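PDB 6XSX: ZmpA Glycopeptidase from Clostridium perfringens, which probably cleaves the peptide backbone of glycosylated proteins, this chain being the M60 metalloprotease catalytic module of a much longer multidomain protein. Local coordinates for residues P146-G151 with F179-D184; K185-V190 with R239-L244; L402-E407 with K430-N435. One frame throughout, in Å; residues are numbered along the deposited sequence.

In the fold
From the N terminus, contact 1 comes first: strand 143-149 is followed by helix 155-171, and residues 179-184 return to close that excursion. Contact 2 opens directly afterwards, where strand 186-190 follows strand 179-182 as its antiparallel neighbour, and it closes at 239-244 after helices 192-202 and 206-224. The two are in series, neither nested nor crossed, and lie side by side in one mixed sheet, their centres about 10 Å apart; Ser183 with Arg239 and Asp180 with Asn189 join them. Contact 3 comes much later, across the chain's centre, about 39 Å from contact 2 between centres. There it ties helix 403-408 to the approach to helix 437-440.

Contact 1. Residues P146-G151 with F179-D184; sequences PNYIKG and FDVFSD
Strands 143-149 and 179-182, the two strands of a beta-alpha-beta unit whose connection carries helix 155-171, meet here as parallel neighbours, with Tyr148 beside Val181 and Ile149 beside Phe182. Their short axes approach to 4.7 Å and diverge by only 6°. The bonding starts weakly, Asp180 N reaching Pro146 O at 3.3 Å, and then tightens. Tyr148 is gripped at both ends of its backbone: its N donates to Asp180 O, and its O accepts from Phe182 N at 2.8 Å. Lys150 N closes the series on Phe182 O.

Side chains fill both faces. On that of Tyr148 and Val181, Tyr148 CD2 and Val181 CG1 lie 4.0 Å apart. On the other, Ile149 and Phe182 run alongside each other, CG1 of the isoleucine 3.9 Å from CD2 of the phenylalanine. The Phe182 ring turns an edge to Tyr148 O. At the start of the strands Phe179 has CG anti to its N (chi1 174°), which carries the ring toward the neighbouring strand, its edge at Pro146 CB, 3.7 Å from Phe179 CD1.

Beyond the strands, Lys150 extends its chain across Asp184 at about a right angle. Their salt bridge is long, NZ to OD2 3.6 Å; the ammonium group's stronger partner is Asp214, with Asn211 OD1 bonded to it as well. Water 1 donates to both Lys150 O and Asp184 OD1, spanning the place where the strands have ended. Helix 155-171 lies against Pro146 and Phe179, while helix 206-224 packs on Tyr148 and Val181. Adjacent parallel strands with their connecting helix packed against the sheet are the signature of the classical beta-alpha-beta crossover.

Contact 2. Residues K185-V190 with R239-L244; sequences KTLVNV and RYISML. With EDO (1,2-ethanediol), chain H.
Arg239 makes the first side-chain contact, on the backbone of Thr186: its NH1 donates to Thr186 O at 2.8 Å. The acceptor lies in the guanidinium plane, whereas the donor stands above the carbonyl plane by 49°, so no lone pair is met squarely. Extended through CD, the chain lays Arg239 CD 3.7 Å from Leu187 CB; the bend at chi3 (-68°) then turns the guanidinium back to Thr186 O. NH1 is also held by Ser183 O, NE by Trp48 O and NH2 by Gln49.

Farther along, Asn189 and Met243 cross. Chi1 of 168° sends Asn189 CG toward Met243, and the amide's own turn leaves OD1 3.6 Å from Met243 CB; ND2 is engaged by Asp180. Water 3 lies within hydrogen-bonding distance of Asn189 OD1 and Leu244 O, but has more acceptors near it than protons to give.

Ser242 is on the opposite face. Its OG shares a hydrogen bond with water 2, which donates to Leu187 O, and another with O2 of an ethanediol 3.0 Å away, probably from the crystallisation liquor. The Tyr240 ring edge faces that OG.

Parallel backbone bonding joins the strands, a crossover made through helices 192-202 and 206-224 within the mixed sheet. Strand 186-190 is flanked by antiparallel 179-182, strand 240-244 by parallel 259-262; helix 206-224 packs on Thr186, Val188 and Tyr240, helix 267-272 on Val188, Val190 and Leu244.

Contact 3. Residues L402-E407 with K430-N435; sequences LSEHFE and KLWYAN
His405 and Trp432 form the close-packed centre of this contact, their side chains sliding past each other in opposite directions. The imidazole presents its edge to the backbone of the 3-10 turn, with ND1 3.6 Å from Trp432 N, but no hydrogen bond is made. That nitrogen also sits in the plane of the indole, 3.7 Å from Trp432 CE3, and is buried with no polar partner in the model. The ring is fixed from its far end, where NE2 is hydrogen-bonded to Pro354 O of helix 347-361. Trp432 CG lies between its own N and carbonyl carbon (chi1 45°), and the indole thereby passes beside the helix, CE3 3.8 Å from His405 CA.

Packing is sparser at the flanks. Leu402 meets Leu431 at about a right angle through a single methyl pair, CD2 to CD1 at 4.0 Å. Toward the partly exposed side, the extended chain of Glu404 brings OE1 to 3.6 Å from Trp432 CH2, its carboxylate plane 28° from that of the ring. The charge itself is met elsewhere: OE1 by Arg408 and OE2 by Lys426.

Leu402 occupies the N-cap position of helix 403-408, and Asn435 OD1 caps Lys437 N. The motif is thus a helix N-terminus packed on a 3-10 turn that leads into helix 437-440, with helix 347-361 touching both through Gln357 and Leu358 on His405 and Tyr361 on Leu431.

Contact 1. Residues P146-G151 with F179-D184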
loop_
_atom_site.group_PDB
_atom_site.type_symbol
_atom_site.label_atom_id
_atom_site.label_comp_id
_atom_site.label_asym_id
_atom_site.label_seq_id
_atom_site.Cartn_x
_atom_site.Cartn_y
_atom_site.Cartn_z
ATOM N N PRO A 146 -19.352 -14.194 -15.233
ATOM C CA PRO A 146 -19.743 -12.815 -14.924
ATOM C C PRO A 146 -18.569 -11.912 -14.558
ATOM O O PRO A 146 -17.683 -12.279 -13.783
ATOM C CB PRO A 146 -20.705 -12.940 -13.740
ATOM C CG PRO A 146 -20.329 -14.266 -13.092
ATOM C CD PRO A 146 -19.748 -15.143 -14.189
ATOM N N ASN A 147 -18.578 -10.725 -15.159
ATOM C CA ASN A 147 -17.482 -9.784 -15.030
ATOM C C ASN A 147 -18.044 -8.391 -15.280
ATOM O O ASN A 147 -18.976 -8.241 -16.061
ATOM C CB ASN A 147 -16.345 -10.094 -16.020
ATOM C CG ASN A 147 -16.783 -9.957 -17.461
ATOM O OD1 ASN A 147 -17.409 -10.858 -18.027
ATOM N ND2 ASN A 147 -16.510 -8.809 -18.051
ATOM N N TYR A 148 -17.472 -7.389 -14.608
ATOM C CA TYR A 148 -17.822 -6.003 -14.858
ATOM C C TYR A 148 -16.601 -5.293 -15.428
ATOM O O TYR A 148 -15.516 -5.370 -14.849
ATOM C CB TYR A 148 -18.264 -5.317 -13.561
ATOM C CG TYR A 148 -18.503 -3.836 -13.692
ATOM C CD1 TYR A 148 -19.778 -3.340 -13.937
ATOM C CD2 TYR A 148 -17.459 -2.927 -13.570
ATOM C CE1 TYR A 148 -20.006 -1.978 -14.049
ATOM C CE2 TYR A 148 -17.672 -1.561 -13.674
ATOM C CZ TYR A 148 -18.950 -1.089 -13.924
ATOM O OH TYR A 148 -19.168 0.254 -14.042
ATOM N N ILE A 149 -16.800 -4.591 -16.552
ATOM C CA ILE A 149 -15.730 -3.819 -17.159
ATOM C C ILE A 149 -16.136 -2.350 -17.145
ATOM O O ILE A 149 -17.097 -1.964 -17.812
ATOM C CB ILE A 149 -15.391 -4.308 -18.582
ATOM C CG1 ILE A 149 -15.018 -5.796 -18.588
ATOM C CG2 ILE A 149 -14.283 -3.439 -19.158
ATOM C CD1 ILE A 149 -14.848 -6.406 -19.966
ATOM N N LYS A 150 -15.386 -1.553 -16.376
ATOM C CA LYS A 150 -15.669 -0.140 -16.236
ATOM C C LYS A 150 -15.611 0.493 -17.621
ATOM O O LYS A 150 -14.674 0.239 -18.382
ATOM C CB LYS A 150 -14.696 0.494 -15.236
ATOM C CG LYS A 150 -14.630 2.018 -15.232
ATOM C CD LYS A 150 -13.756 2.556 -14.111
ATOM C CE LYS A 150 -13.632 4.070 -14.104
ATOM N NZ LYS A 150 -12.923 4.541 -12.887
ATOM N N GLY A 151 -16.647 1.276 -17.939
ATOM C CA GLY A 151 -16.719 2.001 -19.193
ATOM C C GLY A 151 -17.489 1.218 -20.250
ATOM O O GLY A 151 -17.762 1.732 -21.323
ATOM N N PHE A 179 -15.979 -14.323 -10.229
ATOM C CA PHE A 179 -16.461 -13.033 -10.706
ATOM C C PHE A 179 -15.308 -12.033 -10.724
ATOM O O PHE A 179 -14.572 -11.919 -9.738
ATOM C CB PHE A 179 -17.600 -12.520 -9.817
ATOM C CG PHE A 179 -18.064 -11.127 -10.147
ATOM C CD1 PHE A 179 -18.859 -10.886 -11.261
ATOM C CD2 PHE A 179 -17.702 -10.052 -9.351
ATOM C CE1 PHE A 179 -19.277 -9.598 -11.571
ATOM C CE2 PHE A 179 -18.110 -8.763 -9.664
ATOM C CZ PHE A 179 -18.908 -8.539 -10.767
ATOM N N ASP A 180 -15.159 -11.307 -11.846
ATOM C CA ASP A 180 -14.073 -10.342 -11.987
ATOM C C ASP A 180 -14.630 -8.931 -12.128
ATOM O O ASP A 180 -15.590 -8.727 -12.864
ATOM C CB ASP A 180 -13.180 -10.635 -13.198
ATOM C CG ASP A 180 -12.167 -11.755 -12.998
ATOM O OD1 ASP A 180 -11.876 -12.085 -11.836
ATOM O OD2 ASP A 180 -11.661 -12.285 -14.008
ATOM N N VAL A 181 -13.974 -7.965 -11.465
ATOM C CA VAL A 181 -14.191 -6.550 -11.738
ATOM C C VAL A 181 -12.922 -5.967 -12.354
ATOM O O VAL A 181 -11.871 -5.952 -11.703
ATOM C CB VAL A 181 -14.553 -5.753 -10.469
ATOM C CG1 VAL A 181 -14.908 -4.306 -10.805
ATOM C CG2 VAL A 181 -15.664 -6.418 -9.666
ATOM N N PHE A 182 -13.049 -5.473 -13.593
ATOM C CA PHE A 182 -11.998 -4.725 -14.267
ATOM C C PHE A 182 -12.294 -3.235 -14.172
ATOM O O PHE A 182 -13.337 -2.774 -14.640
ATOM C CB PHE A 182 -11.920 -5.102 -15.749
ATOM C CG PHE A 182 -11.674 -6.568 -15.989
ATOM C CD1 PHE A 182 -10.398 -7.035 -16.253
ATOM C CD2 PHE A 182 -12.718 -7.482 -15.931
ATOM C CE1 PHE A 182 -10.173 -8.390 -16.460
ATOM C CE2 PHE A 182 -12.491 -8.835 -16.146
ATOM C CZ PHE A 182 -11.218 -9.286 -16.409
ATOM N N SER A 183 -11.362 -2.501 -13.558
ATOM C CA SER A 183 -11.417 -1.048 -13.529
ATOM C C SER A 183 -10.481 -0.524 -14.614
ATOM O O SER A 183 -10.041 -1.303 -15.460
ATOM C CB SER A 183 -11.058 -0.537 -12.156
ATOM O OG SER A 183 -9.684 -0.776 -11.867
ATOM N N ASP A 184 -10.169 0.780 -14.599
ATOM C CA ASP A 184 -9.186 1.286 -15.546
ATOM C C ASP A 184 -7.828 0.646 -15.270
ATOM O O ASP A 184 -7.111 0.278 -16.207
ATOM C CB ASP A 184 -9.129 2.817 -15.587
ATOM C CG ASP A 184 -10.401 3.452 -16.139
ATOM O OD1 ASP A 184 -11.109 2.782 -16.928
ATOM O OD2 ASP A 184 -10.687 4.601 -15.767
HETATM O O HOH W 1 -11.962 0.304 -17.557
#

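Contact 2. Residues K185-V190 with R239-L244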
loop_
_atom_site.group_PDB
_atom_site.type_symbol
_atom_site.label_atom_id
_atom_site.label_comp_id
_atom_site.label_asym_id
_atom_site.label_seq_id
_atom_site.Cartn_x
_atom_site.Cartn_y
_atom_site.Cartn_z
ATOM N N LYS A 185 -7.505 0.480 -13.980
ATOM C CA LYS A 185 -6.131 0.184 -13.600
ATOM C C LYS A 185 -6.032 -1.108 -12.800
ATOM O O LYS A 185 -4.933 -1.497 -12.433
ATOM C CB LYS A 185 -5.509 1.343 -12.804
ATOM C CG LYS A 185 -5.373 2.673 -13.547
ATOM C CD LYS A 185 -4.492 2.651 -14.790
ATOM C CE LYS A 185 -3.023 2.409 -14.492
ATOM N NZ LYS A 185 -2.167 2.711 -15.665
ATOM N N THR A 186 -7.166 -1.759 -12.495
ATOM C CA THR A 186 -7.104 -2.901 -11.591
ATOM C C THR A 186 -8.006 -4.047 -12.033
ATOM O O THR A 186 -8.897 -3.885 -12.883
ATOM C CB THR A 186 -7.451 -2.539 -10.138
ATOM O OG1 THR A 186 -8.873 -2.588 -10.008
ATOM C CG2 THR A 186 -6.917 -1.194 -9.687
ATOM N N LEU A 187 -7.745 -5.200 -11.404
ATOM C CA LEU A 187 -8.595 -6.380 -11.439
ATOM C C LEU A 187 -8.852 -6.835 -10.004
ATOM O O LEU A 187 -7.932 -6.916 -9.183
ATOM C CB LEU A 187 -7.934 -7.490 -12.274
ATOM C CG LEU A 187 -8.543 -8.893 -12.146
ATOM C CD1 LEU A 187 -10.022 -8.899 -12.518
ATOM C CD2 LEU A 187 -7.780 -9.914 -12.987
ATOM N N VAL A 188 -10.131 -7.077 -9.701
ATOM C CA VAL A 188 -10.524 -7.732 -8.464
ATOM C C VAL A 188 -11.176 -9.065 -8.837
ATOM O O VAL A 188 -12.206 -9.091 -9.509
ATOM C CB VAL A 188 -11.475 -6.845 -7.629
ATOM C CG1 VAL A 188 -12.071 -7.596 -6.445
ATOM C CG2 VAL A 188 -10.801 -5.561 -7.156
ATOM N N ASN A 189 -10.561 -10.159 -8.372
ATOM C CA ASN A 189 -10.937 -11.524 -8.704
ATOM C C ASN A 189 -11.397 -12.228 -7.429
ATOM O O ASN A 189 -10.593 -12.407 -6.511
ATOM C CB ASN A 189 -9.745 -12.252 -9.337
ATOM C CG ASN A 189 -9.935 -13.751 -9.462
ATOM O OD1 ASN A 189 -9.494 -14.514 -8.598
ATOM N ND2 ASN A 189 -10.582 -14.175 -10.536
ATOM N N VAL A 190 -12.679 -12.634 -7.404
ATOM C CA VAL A 190 -13.310 -13.313 -6.278
ATOM C C VAL A 190 -14.204 -14.427 -6.828
ATOM O O VAL A 190 -14.238 -14.643 -8.039
ATOM C CB VAL A 190 -14.157 -12.341 -5.428
ATOM C CG1 VAL A 190 -13.318 -11.331 -4.657
ATOM C CG2 VAL A 190 -15.227 -11.644 -6.264
ATOM N N ARG A 239 -2.146 -3.669 -15.134
ATOM C CA ARG A 239 -3.384 -3.886 -14.405
ATOM C C ARG A 239 -3.042 -4.520 -13.060
ATOM O O ARG A 239 -2.605 -5.668 -13.010
ATOM C CB ARG A 239 -4.398 -4.713 -15.206
ATOM C CG ARG A 239 -5.771 -4.791 -14.551
ATOM C CD ARG A 239 -6.773 -5.659 -15.306
ATOM N NE ARG A 239 -7.165 -5.086 -16.594
ATOM C CZ ARG A 239 -8.058 -4.111 -16.740
ATOM N NH1 ARG A 239 -8.647 -3.591 -15.679
ATOM N NH2 ARG A 239 -8.358 -3.654 -17.943
ATOM N N TYR A 240 -3.209 -3.740 -11.983
ATOM C CA TYR A 240 -2.934 -4.255 -10.651
ATOM C C TYR A 240 -4.004 -5.293 -10.342
ATOM O O TYR A 240 -5.170 -5.093 -10.699
ATOM C CB TYR A 240 -2.950 -3.136 -9.602
ATOM C CG TYR A 240 -2.417 -3.581 -8.260
ATOM C CD1 TYR A 240 -1.082 -3.401 -7.918
ATOM C CD2 TYR A 240 -3.232 -4.245 -7.362
ATOM C CE1 TYR A 240 -0.587 -3.842 -6.697
ATOM C CE2 TYR A 240 -2.754 -4.698 -6.145
ATOM C CZ TYR A 240 -1.428 -4.489 -5.807
ATOM O OH TYR A 240 -0.964 -4.940 -4.604
ATOM N N ILE A 241 -3.601 -6.380 -9.669
ATOM C CA ILE A 241 -4.484 -7.515 -9.432
ATOM C C ILE A 241 -4.561 -7.811 -7.935
ATOM O O ILE A 241 -3.530 -8.016 -7.289
ATOM C CB ILE A 241 -3.988 -8.761 -10.199
ATOM C CG1 ILE A 241 -3.912 -8.503 -11.708
ATOM C CG2 ILE A 241 -4.850 -9.982 -9.869
ATOM C CD1 ILE A 241 -2.860 -9.331 -12.418
ATOM N N SER A 242 -5.796 -7.844 -7.413
ATOM C CA SER A 242 -6.113 -8.466 -6.134
ATOM C C SER A 242 -6.948 -9.715 -6.404
ATOM O O SER A 242 -7.984 -9.638 -7.058
ATOM C CB SER A 242 -6.854 -7.518 -5.219
ATOM O OG SER A 242 -6.248 -6.237 -5.237
ATOM N N MET A 243 -6.487 -10.872 -5.929
ATOM C CA MET A 243 -7.187 -12.109 -6.244
ATOM C C MET A 243 -7.293 -12.993 -5.003
ATOM O O MET A 243 -6.473 -12.912 -4.087
ATOM C CB MET A 243 -6.479 -12.882 -7.364
ATOM C CG MET A 243 -5.076 -13.317 -7.000
ATOM S SD MET A 243 -4.412 -14.629 -8.063
ATOM C CE MET A 243 -3.869 -13.681 -9.483
ATOM N N LEU A 244 -8.342 -13.820 -4.994
ATOM C CA LEU A 244 -8.550 -14.831 -3.981
ATOM C C LEU A 244 -7.411 -15.839 -4.078
ATOM O O LEU A 244 -7.080 -16.301 -5.171
ATOM C CB LEU A 244 -9.900 -15.492 -4.276
ATOM C CG LEU A 244 -10.272 -16.695 -3.412
ATOM C CD1 LEU A 244 -10.347 -16.295 -1.942
ATOM C CD2 LEU A 244 -11.598 -17.288 -3.877
HETATM C C1 EDO H . -7.303 -2.370 -1.799
HETATM O O1 EDO H . -8.547 -3.020 -1.514
HETATM C C2 EDO H . -6.516 -2.844 -2.981
HETATM O O2 EDO H . -6.238 -4.246 -3.023
HETATM O O HOH W 2 -7.072 -4.627 -7.208
HETATM O O HOH W 3 -8.388 -16.812 -7.491
#

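Contact 3. Residues L402-E407 with K430-N435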
loop_
_atom_site.group_PDB
_atom_site.type_symbol
_atom_site.label_atom_id
_atom_site.label_comp_id
_atom_site.label_asym_id
_atom_site.label_seq_id
_atom_site.Cartn_x
_atom_site.Cartn_y
_atom_site.Cartn_z
ATOM N N LEU A 402 19.161 16.715 8.992
ATOM C CA LEU A 402 18.326 15.773 9.718
ATOM C C LEU A 402 19.154 14.690 10.408
ATOM O O LEU A 402 18.597 13.682 10.832
ATOM C CB LEU A 402 17.289 15.178 8.762
ATOM C CG LEU A 402 16.265 16.183 8.242
ATOM C CD1 LEU A 402 15.288 15.512 7.292
ATOM C CD2 LEU A 402 15.522 16.843 9.400
ATOM N N SER A 403 20.469 14.923 10.564
ATOM C CA SER A 403 21.331 13.936 11.200
ATOM C C SER A 403 20.880 13.657 12.636
ATOM O O SER A 403 20.755 12.497 13.028
ATOM C CB SER A 403 22.797 14.320 11.128
ATOM O OG SER A 403 23.321 14.044 9.829
ATOM N N GLU A 404 20.628 14.731 13.402
ATOM C CA GLU A 404 20.216 14.611 14.791
ATOM C C GLU A 404 18.897 13.837 14.892
ATOM O O GLU A 404 18.763 12.944 15.736
ATOM C CB GLU A 404 20.149 15.988 15.460
ATOM C CG GLU A 404 19.544 15.939 16.851
ATOM C CD GLU A 404 19.541 17.260 17.598
ATOM O OE1 GLU A 404 19.116 17.269 18.769
ATOM O OE2 GLU A 404 19.959 18.276 17.002
ATOM N N HIS A 405 17.932 14.183 14.026
ATOM C CA HIS A 405 16.624 13.535 13.978
ATOM C C HIS A 405 16.782 12.013 13.934
ATOM O O HIS A 405 16.184 11.287 14.729
ATOM C CB HIS A 405 15.813 14.068 12.778
ATOM C CG HIS A 405 14.486 13.407 12.593
ATOM N ND1 HIS A 405 13.395 13.698 13.393
ATOM C CD2 HIS A 405 14.070 12.471 11.712
ATOM C CE1 HIS A 405 12.367 12.961 13.013
ATOM N NE2 HIS A 405 12.752 12.207 11.976
ATOM N N PHE A 406 17.606 11.537 12.996
ATOM C CA PHE A 406 17.776 10.110 12.795
ATOM C C PHE A 406 18.616 9.491 13.914
ATOM O O PHE A 406 18.299 8.394 14.380
ATOM C CB PHE A 406 18.329 9.829 11.399
ATOM C CG PHE A 406 17.312 9.909 10.285
ATOM C CD1 PHE A 406 16.475 8.837 10.008
ATOM C CD2 PHE A 406 17.215 11.044 9.488
ATOM C CE1 PHE A 406 15.554 8.907 8.971
ATOM C CE2 PHE A 406 16.296 11.114 8.450
ATOM C CZ PHE A 406 15.466 10.043 8.193
ATOM N N GLU A 407 19.673 10.184 14.366
ATOM C CA GLU A 407 20.470 9.597 15.433
ATOM C C GLU A 407 19.675 9.522 16.742
ATOM O O GLU A 407 19.942 8.647 17.567
ATOM C CB GLU A 407 21.919 10.102 15.469
ATOM C CG GLU A 407 22.150 11.406 16.193
ATOM C CD GLU A 407 23.544 12.002 16.023
ATOM O OE1 GLU A 407 23.640 13.244 15.974
ATOM O OE2 GLU A 407 24.532 11.234 15.937
ATOM N N LYS A 430 11.672 20.315 17.122
ATOM C CA LYS A 430 12.020 18.964 17.532
ATOM C C LYS A 430 11.128 17.970 16.787
ATOM O O LYS A 430 10.153 17.453 17.331
ATOM C CB LYS A 430 11.974 18.849 19.061
ATOM C CG LYS A 430 12.867 19.849 19.789
ATOM C CD LYS A 430 13.055 19.524 21.269
ATOM C CE LYS A 430 13.981 20.487 21.983
ATOM N NZ LYS A 430 13.967 20.253 23.447
ATOM N N LEU A 431 11.480 17.716 15.525
ATOM C CA LEU A 431 10.636 16.960 14.615
ATOM C C LEU A 431 10.409 15.548 15.152
ATOM O O LEU A 431 9.416 14.919 14.803
ATOM C CB LEU A 431 11.285 16.935 13.228
ATOM C CG LEU A 431 11.503 18.290 12.550
ATOM C CD1 LEU A 431 12.216 18.089 11.224
ATOM C CD2 LEU A 431 10.188 19.033 12.332
ATOM N N TRP A 432 11.311 15.069 16.023
ATOM C CA TRP A 432 11.198 13.718 16.560
ATOM C C TRP A 432 10.062 13.597 17.576
ATOM O O TRP A 432 9.815 12.505 18.079
ATOM C CB TRP A 432 12.523 13.225 17.154
ATOM C CG TRP A 432 13.200 14.255 18.010
ATOM C CD1 TRP A 432 13.089 14.402 19.361
ATOM C CD2 TRP A 432 14.071 15.309 17.561
ATOM N NE1 TRP A 432 13.841 15.464 19.791
ATOM C CE2 TRP A 432 14.455 16.041 18.709
ATOM C CE3 TRP A 432 14.564 15.705 16.308
ATOM C CZ2 TRP A 432 15.313 17.142 18.639
ATOM C CZ3 TRP A 432 15.401 16.800 16.237
ATOM C CH2 TRP A 432 15.772 17.506 17.387
ATOM N N TYR A 433 9.368 14.701 17.875
ATOM C CA TYR A 433 8.194 14.621 18.737
ATOM C C TYR A 433 6.919 14.399 17.915
ATOM O O TYR A 433 5.843 14.250 18.491
ATOM C CB TYR A 433 8.053 15.861 19.629
ATOM C CG TYR A 433 9.067 16.024 20.740
ATOM C CD1 TYR A 433 9.761 14.939 21.259
ATOM C CD2 TYR A 433 9.303 17.266 21.313
ATOM C CE1 TYR A 433 10.694 15.087 22.273
ATOM C CE2 TYR A 433 10.230 17.433 22.333
ATOM C CZ TYR A 433 10.927 16.338 22.817
ATOM O OH TYR A 433 11.841 16.483 23.821
ATOM N N ALA A 434 7.026 14.377 16.573
ATOM C CA ALA A 434 5.851 14.163 15.736
ATOM C C ALA A 434 5.185 12.841 16.110
ATOM O O ALA A 434 5.871 11.858 16.391
ATOM C CB ALA A 434 6.211 14.171 14.265
ATOM N N ASN A 435 3.847 12.846 16.105
ATOM C CA ASN A 435 3.046 11.657 16.368
ATOM C C ASN A 435 1.654 11.841 15.762
ATOM O O ASN A 435 1.307 12.933 15.316
ATOM C CB ASN A 435 3.038 11.293 17.858
ATOM C CG ASN A 435 2.260 12.276 18.703
ATOM O OD1 ASN A 435 1.035 12.229 18.723
ATOM N ND2 ASN A 435 2.953 13.173 19.394
#